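Local coordinates for cytoplasmic protein (Cryptococcus neoformans var. grubii serotype A, PDB 7LPO) that probably hydrolyses the beta-glucosidic bond of steryl glucosides, releasing glucose and the sterol, as a member of glycoside hydrolase family 5, at residues 646-650 with 746-751; 714-718 with 767-771; 93-97 with 665-671. All blocks are in the same frame, centred on the assembly; numbering follows the deposited sequence.

Interaction 1. Residues 646-650 with 746-751; sequences DSGDF and QGQTLR
Asp-646 lies against the tip of a beta hairpin whose connection is a type II' turn running from Gln-746 to Thr-749, closed by reciprocal backbone bonds between those two residues. The main chain itself takes part: Asp-646 C sits 3.5 Å from Gly-747 CA, a distance possible because the turn presents a bare CA on this side. The Asp-646 carboxylate reaches back to the hairpin and forms a salt bridge, Arg-751 NH2 donating to OD1 at 3.3 Å with an N-H...O angle of 143°. OD1 offers its syn lone pair, and the carboxylate and guanidinium planes are turned 30° apart. A weak bond from Thr-749 OG1 reaches the other oxygen, OD2. Since Asp-646 is poorly ordered, this grip is probably loose.

Gln-746 OE1 lies 3.0 Å from Asp-646 OD1, two acceptors with no hydrogen bond between them. Arg-751 serves both, because its NH1 donates to Gln-746 OE1 at 3.1 Å while NH2 takes the carboxylate, an arrangement that probably eases the closeness of the two oxygens. The guanidinium is backed on one face by Thr-749 CG2, 4.2 Å above its centre, and its NE makes a weak bond to Tyr-706 OH.

On the other flank of the turn, the extended chain of Gln-748 (CG anti to the carbonyl carbon, chi1 -68°) brings its amide close to the 646-650 loop. NE2 stands at the edge of the Phe-650 ring, 3.9 Å from CZ. A water ties the two segments together: it accepts from Asp-646 N at 2.7 Å and from Gln-748 NE2 at 3.0 Å, and donates to Ser-647 O. Behind this shell, Gln-748 OE1 accepts from Phe-713 N, which fixes the amide.

Interaction 2. Residues 714-718 with 767-771; sequences VHYAA and EVQRN
His-715 O approaches the aliphatic part of Arg-770, 3.5 Å from Arg-770 CD, where the short helix 713-716 ends beside strand 761-770 in the C-terminal beta domain of this family 5 enzyme. Next, Tyr-716 lays its ring along the strand: Val-768 CG1 sits over one face, 4.0 Å from Tyr-716 CE1, while His-715 CB backs the opposite face. Arg-770 N meets the same ring at its edge, and Tyr-716 OH is held by Thr-687 O. Ala-717, the first residue to leave the helix, turns its carbonyl to Arg-770 NE, giving a bond of 2.7 Å that is nearly straight at 171°. Ala-718 O accepts from Arg-770 NH2, also at 2.7 Å, with the nitrogen lying above the carbonyl plane. These two consecutive carbonyl oxygens lie almost in the guanidinium plane, accept from one edge of the group, NE and NH2, and fix its rotation. The arginine, extended from CG to NE (CG anti to the backbone N, chi1 -175°), spans the distance, and its NH1 turns to Gly-773 O. The contact is packing inside the domain, on strands 689-696, 761-770 and 734-738 of its four-stranded antiparallel sheet: Phe-689 and Val-734 each touch both Tyr-716 and Val-768.

Interaction 3. Residues 93-97 with 665-671; sequences AWGYN and FCRPYPV
Phe-665 and Trp-94 form a T-shaped (edge-to-face) pair in the buried seam between the end of helix 83-93, in the TIM-barrel part of this family 5 enzyme, and the C-terminal beta domain. The edge of Phe-665 points at the indole: CE1 stands 3.5 Å above the Trp-94 plane over its centre, the centroids of the phenyl and the six-membered ring are 4.8 Å apart, and the planes meet at 74°. Phe-665 arrives in this pose with CG between its backbone N and carbonyl carbon (chi1 65°). The indole is steadied through its NE1, bonded to Ile-655 O, and Cys-666 SG lies obliquely beside it, 3.9 Å from Trp-94 CD1.

The phenyl and carbonyl of Phe-665 also meet Tyr-96, whose OH donates to Phe-665 O at 2.8 Å. That hydroxyl approaches from above the carbonyl plane, 59° out of it, and not along a lone pair; it is also 3.2 Å from Phe-665 CD1.

Tyr-669, the third residue with a large buried surface, makes the other direct polar link, its OH giving a bond of 2.7 Å to the carbonyl O of Gly-95, the residue that ends the helix in a Schellman motif. A water bridges the gap between these two links, donating to Trp-94 O at 2.9 Å and accepting from Arg-667 N.

Asn-97 crosses the Tyr-669 ring obliquely and passes Val-671, with Asn-97 ND2 3.8 Å from Val-671 CG1; its OD1 accepts from Arg-39 N. The contact thus sits where the loop after helix 83-93 leads into strand 98-104. Strand 35-43 pairs with both 98-104 and 669-673, Ile-570 of strand 567-570 packs against Tyr-96 and Phe-665, and Tyr-710 of strand 707-710 touches Tyr-669.

In the fold
The three contacts cluster on one side of the chain's centre, with their own centres about 12 to 14 Å apart. Interaction 3 lies deepest, about 20 Å from the centre of the chain; interactions 1 and 2 are about 31 and 32 Å out. Gln-748 NE2 of interaction 1 probably donates to Ala-93 O of interaction 3 at 3.0 Å, tying the hairpin turn to a barrel helix end. Interaction 2 reaches the same seam through a weak bond from His-715 NE2 to Cys-666 O, 2.9 Å. Leu-750 CD2 and Val-768 CG2, 4.3 Å apart, join interactions 1 and 2. Interaction 3 joins barrel to C-terminal beta domain, interaction 2 packs within that domain, and interaction 1 lays the 646-650 loop on its hairpin turn.

Interaction 1. Residues 646-650 with 746-751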
ATOM      1  N   ASP A 646     -11.696   5.321  25.986  1.00 71.42           N
ATOM      2  CA  ASP A 646     -11.655   5.782  27.370  1.00 73.51           C
ATOM      3  C   ASP A 646     -12.929   6.523  27.775  1.00 72.90           C
ATOM      4  O   ASP A 646     -13.129   6.823  28.953  1.00 74.70           O
ATOM      5  CB  ASP A 646     -10.437   6.688  27.595  1.00 76.45           C
ATOM      6  CG  ASP A 646      -9.271   5.952  28.241  1.00 79.79           C
ATOM      7  OD1 ASP A 646      -9.394   5.546  29.416  1.00 80.57           O
ATOM      8  OD2 ASP A 646      -8.230   5.780  27.572  1.00 80.81           O
ATOM      9  N   SER A 647     -13.788   6.823  26.805  1.00 64.28           N
ATOM     10  CA  SER A 647     -15.080   7.432  27.083  1.00 64.18           C
ATOM     11  C   SER A 647     -16.175   6.714  26.306  1.00 63.32           C
ATOM     12  O   SER A 647     -15.943   6.172  25.224  1.00 63.06           O
ATOM     13  CB  SER A 647     -15.089   8.936  26.734  1.00 65.17           C
ATOM     14  OG  SER A 647     -15.679   9.177  25.467  1.00 66.43           O
ATOM     15  N   GLY A 648     -17.372   6.704  26.885  1.00 54.59           N
ATOM     16  CA  GLY A 648     -18.555   6.230  26.194  1.00 56.67           C
ATOM     17  C   GLY A 648     -19.512   7.376  25.943  1.00 58.68           C
ATOM     18  O   GLY A 648     -20.715   7.182  25.734  1.00 56.75           O
ATOM     19  N   ASP A 649     -18.964   8.590  25.950  1.00 97.61           N
ATOM     20  CA  ASP A 649     -19.739   9.819  25.877  1.00103.99           C
ATOM     21  C   ASP A 649     -20.102  10.213  24.450  1.00102.85           C
ATOM     22  O   ASP A 649     -20.655  11.302  24.251  1.00104.49           O
ATOM     23  CB  ASP A 649     -18.959  10.954  26.550  1.00109.63           C
ATOM     24  CG  ASP A 649     -19.840  11.855  27.400  1.00116.33           C
ATOM     25  OD1 ASP A 649     -21.048  11.564  27.547  1.00118.40           O
ATOM     26  OD2 ASP A 649     -19.320  12.862  27.926  1.00118.73           O
ATOM     27  N   PHE A 650     -19.813   9.371  23.462  1.00 59.74           N
ATOM     28  CA  PHE A 650     -20.241   9.594  22.088  1.00 49.40           C
ATOM     29  C   PHE A 650     -21.379   8.640  21.749  1.00 41.95           C
ATOM     30  O   PHE A 650     -21.703   7.722  22.507  1.00 40.18           O
ATOM     31  CB  PHE A 650     -19.080   9.411  21.103  1.00 42.54           C
ATOM     32  CG  PHE A 650     -18.393   8.078  21.212  1.00 36.97           C
ATOM     33  CD1 PHE A 650     -18.863   6.979  20.520  1.00 31.07           C
ATOM     34  CD2 PHE A 650     -17.272   7.929  22.008  1.00 36.62           C
ATOM     35  CE1 PHE A 650     -18.228   5.765  20.617  1.00 28.68           C
ATOM     36  CE2 PHE A 650     -16.637   6.712  22.113  1.00 33.63           C
ATOM     37  CZ  PHE A 650     -17.120   5.626  21.415  1.00 29.78           C
ATOM     38  N   GLN A 746     -12.198   1.093  31.662  1.00 27.00           N
ATOM     39  CA  GLN A 746     -12.685   2.467  31.569  1.00 27.12           C
ATOM     40  C   GLN A 746     -12.960   2.756  30.102  1.00 24.76           C
ATOM     41  O   GLN A 746     -12.072   2.590  29.265  1.00 25.96           O
ATOM     42  CB  GLN A 746     -11.672   3.461  32.144  1.00 32.02           C
ATOM     43  CG  GLN A 746     -11.894   4.900  31.681  1.00 39.99           C
ATOM     44  CD  GLN A 746     -11.008   5.905  32.402  1.00 45.24           C
ATOM     45  OE1 GLN A 746      -9.782   5.796  32.383  1.00 47.15           O
ATOM     46  NE2 GLN A 746     -11.629   6.892  33.044  1.00 47.49           N
ATOM     47  N   GLY A 747     -14.173   3.180  29.787  1.00 23.29           N
ATOM     48  CA  GLY A 747     -14.516   3.421  28.393  1.00 22.81           C
ATOM     49  C   GLY A 747     -14.310   2.155  27.583  1.00 20.12           C
ATOM     50  O   GLY A 747     -14.862   1.101  27.896  1.00 19.93           O
ATOM     51  N   GLN A 748     -13.487   2.241  26.537  1.00 19.10           N
ATOM     52  CA  GLN A 748     -13.120   1.085  25.732  1.00 19.26           C
ATOM     53  C   GLN A 748     -11.725   0.559  26.067  1.00 19.43           C
ATOM     54  O   GLN A 748     -11.103  -0.115  25.237  1.00 19.75           O
ATOM     55  CB  GLN A 748     -13.206   1.433  24.246  1.00 17.63           C
ATOM     56  CG  GLN A 748     -14.627   1.684  23.762  1.00 18.03           C
ATOM     57  CD  GLN A 748     -14.683   1.996  22.283  1.00 17.67           C
ATOM     58  OE1 GLN A 748     -15.197   1.210  21.486  1.00 17.04           O
ATOM     59  NE2 GLN A 748     -14.141   3.147  21.905  1.00 19.69           N
ATOM     60  N   THR A 749     -11.232   0.837  27.267  1.00 20.93           N
ATOM     61  CA  THR A 749      -9.885   0.470  27.678  1.00 22.78           C
ATOM     62  C   THR A 749      -9.944  -0.517  28.832  1.00 22.68           C
ATOM     63  O   THR A 749     -10.677  -0.302  29.804  1.00 21.97           O
ATOM     64  CB  THR A 749      -9.085   1.707  28.106  1.00 27.12           C
ATOM     65  OG1 THR A 749      -9.150   2.708  27.082  1.00 28.24           O
ATOM     66  CG2 THR A 749      -7.617   1.353  28.370  1.00 27.45           C
ATOM     67  N   LEU A 750      -9.168  -1.592  28.717  1.00 23.24           N
ATOM     68  CA  LEU A 750      -8.923  -2.530  29.802  1.00 25.51           C
ATOM     69  C   LEU A 750      -7.478  -2.378  30.255  1.00 27.33           C
ATOM     70  O   LEU A 750      -6.562  -2.368  29.426  1.00 28.75           O
ATOM     71  CB  LEU A 750      -9.190  -3.962  29.346  1.00 27.62           C
ATOM     72  CG  LEU A 750      -8.689  -5.067  30.271  1.00 31.29           C
ATOM     73  CD1 LEU A 750      -9.309  -4.929  31.636  1.00 35.08           C
ATOM     74  CD2 LEU A 750      -9.018  -6.407  29.666  1.00 31.78           C
ATOM     75  N   ARG A 751      -7.275  -2.249  31.564  1.00 27.87           N
ATOM     76  CA  ARG A 751      -5.949  -2.087  32.147  1.00 25.96           C
ATOM     77  C   ARG A 751      -5.658  -3.301  33.010  1.00 22.80           C
ATOM     78  O   ARG A 751      -6.498  -3.700  33.817  1.00 23.46           O
ATOM     79  CB  ARG A 751      -5.859  -0.803  32.974  1.00 29.44           C
ATOM     80  CG  ARG A 751      -6.029   0.448  32.135  1.00 31.79           C
ATOM     81  CD  ARG A 751      -5.645   1.711  32.895  1.00 36.71           C
ATOM     82  NE  ARG A 751      -5.653   2.875  32.007  1.00 42.07           N
ATOM     83  CZ  ARG A 751      -6.716   3.651  31.802  1.00 46.93           C
ATOM     84  NH1 ARG A 751      -7.859   3.399  32.430  1.00 51.55           N
ATOM     85  NH2 ARG A 751      -6.638   4.683  30.972  1.00 45.00           N
TER
HETATM   86  O   HOH W   1     -13.537   5.143  24.022  1.00 33.49           O

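Interaction 2. Residues 714-718 with 767-771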
ATOM      1  N   VAL A 714     -18.287  -1.837  19.809  1.00 17.97           N
ATOM      2  CA  VAL A 714     -18.891  -2.536  18.677  1.00 17.04           C
ATOM      3  C   VAL A 714     -19.236  -3.975  19.037  1.00 17.14           C
ATOM      4  O   VAL A 714     -20.247  -4.516  18.574  1.00 18.15           O
ATOM      5  CB  VAL A 714     -17.943  -2.471  17.462  1.00 17.63           C
ATOM      6  CG1 VAL A 714     -18.219  -3.597  16.509  1.00 18.07           C
ATOM      7  CG2 VAL A 714     -18.055  -1.135  16.774  1.00 18.25           C
ATOM      8  N   HIS A 715     -18.396  -4.625  19.849  1.00 17.38           N
ATOM      9  CA  HIS A 715     -18.613  -6.013  20.230  1.00 19.08           C
ATOM     10  C   HIS A 715     -19.043  -6.207  21.676  1.00 22.40           C
ATOM     11  O   HIS A 715     -19.648  -7.240  21.988  1.00 26.15           O
ATOM     12  CB  HIS A 715     -17.333  -6.839  20.023  1.00 17.84           C
ATOM     13  CG  HIS A 715     -16.948  -7.005  18.591  1.00 17.70           C
ATOM     14  ND1 HIS A 715     -17.593  -7.883  17.747  1.00 17.38           N
ATOM     15  CD2 HIS A 715     -16.001  -6.391  17.846  1.00 17.37           C
ATOM     16  CE1 HIS A 715     -17.050  -7.811  16.545  1.00 17.77           C
ATOM     17  NE2 HIS A 715     -16.084  -6.910  16.578  1.00 18.46           N
ATOM     18  N   TYR A 716     -18.720  -5.275  22.566  1.00 19.14           N
ATOM     19  CA  TYR A 716     -18.806  -5.518  23.998  1.00 17.00           C
ATOM     20  C   TYR A 716     -19.693  -4.518  24.735  1.00 16.25           C
ATOM     21  O   TYR A 716     -19.805  -4.598  25.963  1.00 16.47           O
ATOM     22  CB  TYR A 716     -17.397  -5.509  24.603  1.00 16.03           C
ATOM     23  CG  TYR A 716     -16.494  -6.621  24.088  1.00 17.28           C
ATOM     24  CD1 TYR A 716     -16.760  -7.951  24.384  1.00 17.46           C
ATOM     25  CD2 TYR A 716     -15.382  -6.339  23.313  1.00 17.93           C
ATOM     26  CE1 TYR A 716     -15.943  -8.968  23.920  1.00 18.35           C
ATOM     27  CE2 TYR A 716     -14.550  -7.351  22.853  1.00 19.37           C
ATOM     28  CZ  TYR A 716     -14.839  -8.664  23.154  1.00 19.13           C
ATOM     29  OH  TYR A 716     -14.025  -9.671  22.696  1.00 20.62           O
ATOM     30  N   ALA A 717     -20.331  -3.592  24.034  1.00 17.05           N
ATOM     31  CA  ALA A 717     -21.202  -2.643  24.708  1.00 19.23           C
ATOM     32  C   ALA A 717     -22.420  -3.352  25.296  1.00 19.30           C
ATOM     33  O   ALA A 717     -22.870  -4.392  24.801  1.00 18.55           O
ATOM     34  CB  ALA A 717     -21.655  -1.552  23.739  1.00 21.35           C
ATOM     35  N   ALA A 718     -22.954  -2.779  26.375  1.00 22.91           N
ATOM     36  CA  ALA A 718     -24.211  -3.276  26.921  1.00 26.56           C
ATOM     37  C   ALA A 718     -25.331  -3.158  25.896  1.00 27.19           C
ATOM     38  O   ALA A 718     -26.109  -4.097  25.699  1.00 28.12           O
ATOM     39  CB  ALA A 718     -24.571  -2.511  28.195  1.00 28.29           C
ATOM     40  N   GLU A 767      -8.954 -13.551  29.257  1.00 22.97           N
ATOM     41  CA  GLU A 767     -10.076 -13.889  28.394  1.00 26.25           C
ATOM     42  C   GLU A 767     -11.233 -12.940  28.667  1.00 26.89           C
ATOM     43  O   GLU A 767     -11.514 -12.600  29.821  1.00 28.32           O
ATOM     44  CB  GLU A 767     -10.510 -15.335  28.604  1.00 29.56           C
ATOM     45  CG  GLU A 767      -9.375 -16.326  28.434  1.00 34.66           C
ATOM     46  CD  GLU A 767      -9.664 -17.668  29.073  1.00 40.82           C
ATOM     47  OE1 GLU A 767     -10.422 -18.454  28.465  1.00 43.33           O
ATOM     48  OE2 GLU A 767      -9.131 -17.934  30.179  1.00 42.12           O
ATOM     49  N   VAL A 768     -11.897 -12.518  27.596  1.00 21.74           N
ATOM     50  CA  VAL A 768     -12.957 -11.521  27.659  1.00 20.58           C
ATOM     51  C   VAL A 768     -14.112 -11.991  26.790  1.00 21.30           C
ATOM     52  O   VAL A 768     -13.900 -12.576  25.721  1.00 20.76           O
ATOM     53  CB  VAL A 768     -12.455 -10.141  27.184  1.00 19.02           C
ATOM     54  CG1 VAL A 768     -13.596  -9.111  27.197  1.00 18.86           C
ATOM     55  CG2 VAL A 768     -11.285  -9.674  28.030  1.00 20.44           C
ATOM     56  N   GLN A 769     -15.337 -11.744  27.248  1.00 20.36           N
ATOM     57  CA  GLN A 769     -16.500 -11.916  26.393  1.00 20.36           C
ATOM     58  C   GLN A 769     -17.615 -11.019  26.894  1.00 20.22           C
ATOM     59  O   GLN A 769     -17.666 -10.666  28.076  1.00 19.73           O
ATOM     60  CB  GLN A 769     -16.984 -13.369  26.341  1.00 22.23           C
ATOM     61  CG  GLN A 769     -17.461 -13.939  27.656  1.00 26.08           C
ATOM     62  CD  GLN A 769     -17.727 -15.434  27.562  1.00 32.58           C
ATOM     63  OE1 GLN A 769     -18.454 -15.896  26.680  1.00 35.88           O
ATOM     64  NE2 GLN A 769     -17.123 -16.198  28.459  1.00 35.79           N
ATOM     65  N   ARG A 770     -18.517 -10.663  25.985  1.00 18.78           N
ATOM     66  CA  ARG A 770     -19.696  -9.908  26.375  1.00 21.98           C
ATOM     67  C   ARG A 770     -20.643 -10.794  27.176  1.00 21.71           C
ATOM     68  O   ARG A 770     -20.933 -11.929  26.786  1.00 20.89           O
ATOM     69  CB  ARG A 770     -20.410  -9.353  25.148  1.00 21.03           C
ATOM     70  CG  ARG A 770     -21.582  -8.444  25.506  1.00 19.34           C
ATOM     71  CD  ARG A 770     -22.255  -7.888  24.261  1.00 17.23           C
ATOM     72  NE  ARG A 770     -23.413  -7.066  24.604  1.00 17.83           N
ATOM     73  CZ  ARG A 770     -24.652  -7.536  24.727  1.00 19.70           C
ATOM     74  NH1 ARG A 770     -24.917  -8.826  24.540  1.00 18.13           N
ATOM     75  NH2 ARG A 770     -25.635  -6.716  25.048  1.00 21.24           N
ATOM     76  N   ASN A 771     -21.123 -10.273  28.301  1.00 23.43           N
ATOM     77  CA  ASN A 771     -22.114 -10.988  29.096  1.00 23.81           C
ATOM     78  C   ASN A 771     -23.385 -11.183  28.289  1.00 25.98           C
ATOM     79  O   ASN A 771     -23.994 -10.211  27.831  1.00 26.69           O
ATOM     80  CB  ASN A 771     -22.410 -10.214  30.373  1.00 23.16           C
ATOM     81  CG  ASN A 771     -21.253 -10.238  31.329  1.00 24.05           C
ATOM     82  OD1 ASN A 771     -20.598 -11.271  31.500  1.00 25.66           O
ATOM     83  ND2 ASN A 771     -20.976  -9.099  31.949  1.00 24.54           N
TER

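Interaction 3. Residues 93-97 with 665-671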
ATOM      1  N   ALA A  93     -12.175   6.039  17.815  1.00 17.13           N
ATOM      2  CA  ALA A  93     -13.184   5.278  18.546  1.00 18.02           C
ATOM      3  C   ALA A  93     -13.191   3.805  18.151  1.00 16.35           C
ATOM      4  O   ALA A  93     -13.634   2.964  18.941  1.00 15.92           O
ATOM      5  CB  ALA A  93     -14.570   5.892  18.314  1.00 19.32           C
ATOM      6  N   TRP A  94     -12.725   3.482  16.943  1.00 17.58           N
ATOM      7  CA  TRP A  94     -12.577   2.105  16.497  1.00 14.16           C
ATOM      8  C   TRP A  94     -11.319   1.455  17.043  1.00 17.01           C
ATOM      9  O   TRP A  94     -11.037   0.300  16.699  1.00 17.84           O
ATOM     10  CB  TRP A  94     -12.556   2.038  14.969  1.00 14.79           C
ATOM     11  CG  TRP A  94     -13.897   2.180  14.303  1.00 14.20           C
ATOM     12  CD1 TRP A  94     -15.125   1.936  14.856  1.00 15.02           C
ATOM     13  CD2 TRP A  94     -14.138   2.580  12.950  1.00 14.21           C
ATOM     14  NE1 TRP A  94     -16.118   2.165  13.922  1.00 16.03           N
ATOM     15  CE2 TRP A  94     -15.534   2.569  12.751  1.00 15.65           C
ATOM     16  CE3 TRP A  94     -13.308   2.941  11.883  1.00 16.92           C
ATOM     17  CZ2 TRP A  94     -16.113   2.915  11.536  1.00 15.65           C
ATOM     18  CZ3 TRP A  94     -13.895   3.296  10.669  1.00 14.73           C
ATOM     19  CH2 TRP A  94     -15.279   3.271  10.509  1.00 15.63           C
ATOM     20  N   GLY A  95     -10.568   2.161  17.889  1.00 14.21           N
ATOM     21  CA  GLY A  95      -9.388   1.614  18.521  1.00 13.95           C
ATOM     22  C   GLY A  95      -8.092   1.843  17.777  1.00 13.93           C
ATOM     23  O   GLY A  95      -7.038   1.416  18.257  1.00 15.10           O
ATOM     24  N   TYR A  96      -8.125   2.514  16.632  1.00 15.93           N
ATOM     25  CA  TYR A  96      -6.920   2.693  15.834  1.00 17.62           C
ATOM     26  C   TYR A  96      -6.005   3.746  16.444  1.00 19.28           C
ATOM     27  O   TYR A  96      -6.465   4.744  17.002  1.00 21.50           O
ATOM     28  CB  TYR A  96      -7.295   3.074  14.408  1.00 18.92           C
ATOM     29  CG  TYR A  96      -8.074   1.984  13.701  1.00 18.63           C
ATOM     30  CD1 TYR A  96      -7.817   0.643  13.961  1.00 19.01           C
ATOM     31  CD2 TYR A  96      -9.055   2.292  12.773  1.00 16.14           C
ATOM     32  CE1 TYR A  96      -8.520  -0.354  13.327  1.00 20.05           C
ATOM     33  CE2 TYR A  96      -9.761   1.293  12.131  1.00 17.54           C
ATOM     34  CZ  TYR A  96      -9.494  -0.023  12.416  1.00 19.43           C
ATOM     35  OH  TYR A  96     -10.201  -1.019  11.787  1.00 23.37           O
ATOM     36  N   ASN A  97      -4.696   3.493  16.367  1.00 18.53           N
ATOM     37  CA  ASN A  97      -3.686   4.442  16.821  1.00 19.69           C
ATOM     38  C   ASN A  97      -2.636   4.714  15.750  1.00 18.27           C
ATOM     39  O   ASN A  97      -1.582   5.286  16.058  1.00 16.99           O
ATOM     40  CB  ASN A  97      -3.005   3.932  18.094  1.00 24.14           C
ATOM     41  CG  ASN A  97      -2.443   2.523  17.933  1.00 29.38           C
ATOM     42  OD1 ASN A  97      -2.444   1.964  16.834  1.00 31.68           O
ATOM     43  ND2 ASN A  97      -1.957   1.945  19.028  1.00 30.95           N
ATOM     44  N   PHE A 665     -13.554  -5.446  11.215  1.00 16.63           N
ATOM     45  CA  PHE A 665     -12.342  -4.638  11.277  1.00 19.18           C
ATOM     46  C   PHE A 665     -12.162  -3.898  12.596  1.00 18.92           C
ATOM     47  O   PHE A 665     -11.045  -3.459  12.880  1.00 19.18           O
ATOM     48  CB  PHE A 665     -12.261  -3.650  10.095  1.00 16.16           C
ATOM     49  CG  PHE A 665     -13.319  -2.573  10.059  1.00 14.20           C
ATOM     50  CD1 PHE A 665     -13.300  -1.512  10.948  1.00 14.18           C
ATOM     51  CD2 PHE A 665     -14.280  -2.579   9.061  1.00 14.35           C
ATOM     52  CE1 PHE A 665     -14.249  -0.502  10.871  1.00 14.43           C
ATOM     53  CE2 PHE A 665     -15.225  -1.567   8.967  1.00 16.44           C
ATOM     54  CZ  PHE A 665     -15.210  -0.525   9.873  1.00 16.42           C
ATOM     55  N   CYS A 666     -13.200  -3.778  13.417  1.00 18.13           N
ATOM     56  CA  CYS A 666     -13.091  -3.173  14.743  1.00 16.03           C
ATOM     57  C   CYS A 666     -13.036  -4.304  15.763  1.00 14.06           C
ATOM     58  O   CYS A 666     -14.042  -4.988  15.990  1.00 15.79           O
ATOM     59  CB  CYS A 666     -14.267  -2.238  15.017  1.00 16.41           C
ATOM     60  SG  CYS A 666     -14.149  -1.389  16.606  1.00 18.74           S
ATOM     61  N   ARG A 667     -11.866  -4.501  16.370  1.00 15.32           N
ATOM     62  CA  ARG A 667     -11.563  -5.725  17.101  1.00 15.54           C
ATOM     63  C   ARG A 667     -10.783  -5.424  18.371  1.00 15.44           C
ATOM     64  O   ARG A 667     -10.041  -4.438  18.428  1.00 16.52           O
ATOM     65  CB  ARG A 667     -10.723  -6.701  16.261  1.00 20.57           C
ATOM     66  CG  ARG A 667     -11.115  -6.811  14.791  1.00 24.02           C
ATOM     67  CD  ARG A 667      -9.935  -7.303  13.948  1.00 23.05           C
ATOM     68  NE  ARG A 667      -9.520  -8.658  14.296  1.00 21.33           N
ATOM     69  CZ  ARG A 667     -10.171  -9.766  13.934  1.00 20.08           C
ATOM     70  NH1 ARG A 667     -11.282  -9.696  13.204  1.00 19.01           N
ATOM     71  NH2 ARG A 667      -9.708 -10.954  14.304  1.00 19.33           N
ATOM     72  N   PRO A 668     -10.923  -6.262  19.399  1.00 15.91           N
ATOM     73  CA  PRO A 668     -10.069  -6.115  20.587  1.00 17.94           C
ATOM     74  C   PRO A 668      -8.627  -6.484  20.277  1.00 20.04           C
ATOM     75  O   PRO A 668      -8.355  -7.411  19.510  1.00 21.31           O
ATOM     76  CB  PRO A 668     -10.683  -7.098  21.588  1.00 17.04           C
ATOM     77  CG  PRO A 668     -11.288  -8.173  20.697  1.00 16.40           C
ATOM     78  CD  PRO A 668     -11.830  -7.424  19.506  1.00 16.07           C
ATOM     79  N   TYR A 669      -7.699  -5.759  20.889  1.00 18.56           N
ATOM     80  CA  TYR A 669      -6.284  -6.064  20.737  1.00 17.51           C
ATOM     81  C   TYR A 669      -5.503  -5.314  21.809  1.00 19.25           C
ATOM     82  O   TYR A 669      -5.984  -4.308  22.343  1.00 19.38           O
ATOM     83  CB  TYR A 669      -5.774  -5.690  19.336  1.00 14.34           C
ATOM     84  CG  TYR A 669      -5.561  -4.225  19.104  1.00 14.29           C
ATOM     85  CD1 TYR A 669      -6.626  -3.385  18.825  1.00 14.29           C
ATOM     86  CD2 TYR A 669      -4.283  -3.681  19.133  1.00 14.27           C
ATOM     87  CE1 TYR A 669      -6.428  -2.031  18.604  1.00 15.45           C
ATOM     88  CE2 TYR A 669      -4.068  -2.342  18.903  1.00 14.26           C
ATOM     89  CZ  TYR A 669      -5.144  -1.519  18.641  1.00 15.80           C
ATOM     90  OH  TYR A 669      -4.930  -0.185  18.418  1.00 18.47           O
ATOM     91  N   PRO A 670      -4.292  -5.795  22.134  1.00 18.68           N
ATOM     92  CA  PRO A 670      -3.453  -5.142  23.152  1.00 19.02           C
ATOM     93  C   PRO A 670      -2.642  -3.990  22.575  1.00 18.25           C
ATOM     94  O   PRO A 670      -1.733  -4.191  21.765  1.00 17.64           O
ATOM     95  CB  PRO A 670      -2.553  -6.287  23.639  1.00 18.63           C
ATOM     96  CG  PRO A 670      -2.402  -7.169  22.416  1.00 18.04           C
ATOM     97  CD  PRO A 670      -3.693  -7.044  21.627  1.00 17.88           C
ATOM     98  N   VAL A 671      -2.944  -2.776  23.033  1.00 19.67           N
ATOM     99  CA  VAL A 671      -2.226  -1.598  22.562  1.00 22.16           C
ATOM    100  C   VAL A 671      -0.802  -1.575  23.110  1.00 20.85           C
ATOM    101  O   VAL A 671       0.138  -1.164  22.413  1.00 19.69           O
ATOM    102  CB  VAL A 671      -3.000  -0.326  22.951  1.00 24.84           C
ATOM    103  CG1 VAL A 671      -2.173   0.893  22.653  1.00 30.13           C
ATOM    104  CG2 VAL A 671      -4.337  -0.269  22.231  1.00 23.21           C
TER
HETATM  105  O   HOH W   2      -9.684  -2.223  16.448  1.00 19.46           O